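Local atomic coordinates of aspartate carbamoyltransferase (Leishmania major, PDB entry 7K46), a protein that probably catalyses the transfer of a carbamoyl group from carbamoyl phosphate to L-aspartate, an early step of pyrimidine biosynthesis. Residues Leu146-Thr151 and Val237-Arg242. Sequence-based numbering, arbitrary orientation.
Sequences LLDILT and VLYATR
Tyr239 donates its phenolic OH to the carboxylate of Asp148. These are the only residues of helix segment 146-151 and segment 237-242, whose first four residues form a strand, that touch, and one hydrogen bond, 2.5 Å from Tyr239 OH to Asp148 OD2, crosses between them. It is short, and the hydroxyl meets OD2 from above the carboxylate plane, 42° out of it. Carboxylate and ring planes stand 70° apart, with the acid at the ring's edge. Beside the bond, Asp148 CG lies 3.6 Å from Tyr239 CE2. Tyrosine suits this place because the two backbones stay well apart, 9.4 Å between the CA atoms of Asp148 and Tyr239; with CG anti to the backbone N (chi1 -172°), its long side chain spans most of that gap, and the short aspartate supplies the acceptor.

The strand is an inner one of the parallel, Rossmann-like sheet of the aspartate-binding half, whereas helix 142-156 probably belongs mostly to the carbamoyl phosphate-binding half, so the bond probably joins the two halves of the transcarbamoylase fold. Both residues are buried and pack on Leu179 of helix 174-186.

Other polar bonds settle the helix side. Asp148 OD1 accepts from Gln144 NE2, one turn earlier, and from Gln310 NE2 of helix 309-326, which probably steadies the buried charge. Threonine suits buried position 151 because its hydroxyl can bond back to the helix: Thr151 OG1 reaches Leu147 O at 2.8 Å, from the opposite face of the carbonyl plane to Thr151 N.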
loop_
_atom_site.group_PDB
_atom_site.type_symbol
_atom_site.label_atom_id
_atom_site.label_comp_id
_atom_site.label_asym_id
_atom_site.label_seq_id
_atom_site.Cartn_x
_atom_site.Cartn_y
_atom_site.Cartn_z
ATOM N N LEU A 146 0.921 -24.996 7.889
ATOM C CA LEU A 146 -0.506 -25.252 8.047
ATOM C C LEU A 146 -1.229 -25.256 6.703
ATOM O O LEU A 146 -2.128 -26.076 6.482
ATOM C CB LEU A 146 -1.115 -24.213 8.987
ATOM C CG LEU A 146 -0.691 -24.458 10.436
ATOM C CD1 LEU A 146 -1.062 -23.245 11.275
ATOM C CD2 LEU A 146 -1.356 -25.707 10.978
ATOM N N LEU A 147 -0.861 -24.356 5.791
ATOM C CA LEU A 147 -1.480 -24.408 4.468
ATOM C C LEU A 147 -1.067 -25.661 3.698
ATOM O O LEU A 147 -1.861 -26.179 2.901
ATOM C CB LEU A 147 -1.150 -23.141 3.658
ATOM C CG LEU A 147 0.163 -22.983 2.888
ATOM C CD1 LEU A 147 0.070 -23.596 1.484
ATOM C CD2 LEU A 147 0.514 -21.489 2.781
ATOM N N ASP A 148 0.165 -26.149 3.897
ATOM C CA ASP A 148 0.563 -27.402 3.257
ATOM C C ASP A 148 -0.303 -28.553 3.753
ATOM O O ASP A 148 -0.746 -29.401 2.966
ATOM C CB ASP A 148 2.043 -27.702 3.529
ATOM C CG ASP A 148 3.000 -26.732 2.824
ATOM O OD1 ASP A 148 2.572 -25.970 1.923
ATOM O OD2 ASP A 148 4.198 -26.736 3.190
ATOM N N ILE A 149 -0.555 -28.601 5.063
ATOM C CA ILE A 149 -1.404 -29.653 5.624
ATOM C C ILE A 149 -2.822 -29.538 5.086
ATOM O O ILE A 149 -3.447 -30.538 4.714
ATOM C CB ILE A 149 -1.388 -29.595 7.161
ATOM C CG1 ILE A 149 -0.012 -29.987 7.695
ATOM C CG2 ILE A 149 -2.474 -30.482 7.748
ATOM C CD1 ILE A 149 0.072 -29.814 9.185
ATOM N N LEU A 150 -3.362 -28.314 5.065
ATOM C CA LEU A 150 -4.701 -28.102 4.510
ATOM C C LEU A 150 -4.787 -28.576 3.063
ATOM O O LEU A 150 -5.779 -29.204 2.667
ATOM C CB LEU A 150 -5.082 -26.625 4.601
ATOM C CG LEU A 150 -6.376 -26.211 3.889
ATOM C CD1 LEU A 150 -7.593 -26.999 4.411
ATOM C CD2 LEU A 150 -6.585 -24.715 4.061
ATOM N N THR A 151 -3.766 -28.272 2.259
ATOM C CA THR A 151 -3.772 -28.675 0.855
ATOM C C THR A 151 -3.867 -30.187 0.729
ATOM O O THR A 151 -4.680 -30.707 -0.043
ATOM C CB THR A 151 -2.518 -28.154 0.150
ATOM O OG1 THR A 151 -2.480 -26.719 0.237
ATOM C CG2 THR A 151 -2.537 -28.556 -1.342
ATOM N N VAL A 237 1.795 -37.940 -2.083
ATOM C CA VAL A 237 2.227 -36.550 -2.216
ATOM C C VAL A 237 3.688 -36.543 -2.650
ATOM O O VAL A 237 4.531 -37.188 -2.016
ATOM C CB VAL A 237 2.065 -35.767 -0.895
ATOM C CG1 VAL A 237 2.575 -34.315 -1.054
ATOM C CG2 VAL A 237 0.610 -35.783 -0.438
ATOM N N LEU A 238 3.983 -35.825 -3.735
ATOM C CA LEU A 238 5.347 -35.436 -4.086
ATOM C C LEU A 238 5.486 -33.958 -3.747
ATOM O O LEU A 238 4.884 -33.112 -4.412
ATOM C CB LEU A 238 5.632 -35.669 -5.566
ATOM C CG LEU A 238 5.517 -37.102 -6.073
ATOM C CD1 LEU A 238 5.818 -37.157 -7.576
ATOM C CD2 LEU A 238 6.476 -38.001 -5.274
ATOM N N TYR A 239 6.276 -33.649 -2.722
ATOM C CA TYR A 239 6.440 -32.276 -2.236
ATOM C C TYR A 239 7.831 -31.816 -2.659
ATOM O O TYR A 239 8.837 -32.222 -2.070
ATOM C CB TYR A 239 6.230 -32.203 -0.720
ATOM C CG TYR A 239 6.198 -30.796 -0.124
ATOM C CD1 TYR A 239 7.375 -30.113 0.162
ATOM C CD2 TYR A 239 4.994 -30.177 0.179
ATOM C CE1 TYR A 239 7.356 -28.837 0.715
ATOM C CE2 TYR A 239 4.961 -28.888 0.726
ATOM C CZ TYR A 239 6.141 -28.232 0.995
ATOM O OH TYR A 239 6.112 -26.979 1.546
ATOM N N ALA A 240 7.884 -30.976 -3.687
ATOM C CA ALA A 240 9.135 -30.510 -4.265
ATOM C C ALA A 240 9.530 -29.148 -3.703
ATOM O O ALA A 240 8.682 -28.335 -3.322
ATOM C CB ALA A 240 9.021 -30.425 -5.789
ATOM N N THR A 241 10.838 -28.897 -3.666
ATOM C CA THR A 241 11.362 -27.609 -3.234
ATOM C C THR A 241 12.505 -27.209 -4.158
ATOM O O THR A 241 13.067 -28.032 -4.886
ATOM C CB THR A 241 11.863 -27.630 -1.773
ATOM O OG1 THR A 241 12.921 -28.588 -1.646
ATOM C CG2 THR A 241 10.733 -27.983 -0.803
ATOM N N ARG A 242 12.856 -25.932 -4.083
ATOM C CA ARG A 242 13.848 -25.323 -4.958
ATOM C C ARG A 242 15.265 -25.581 -4.447
ATOM O O ARG A 242 15.555 -25.345 -3.269
ATOM C CB ARG A 242 13.582 -23.817 -5.027
ATOM C CG ARG A 242 14.094 -23.132 -6.264
ATOM C CD ARG A 242 13.942 -21.625 -6.140
ATOM N NE ARG A 242 15.048 -21.047 -5.393
ATOM C CZ ARG A 242 15.602 -19.876 -5.672
ATOM N NH1 ARG A 242 15.157 -19.120 -6.664
ATOM N NH2 ARG A 242 16.639 -19.460 -4.949
#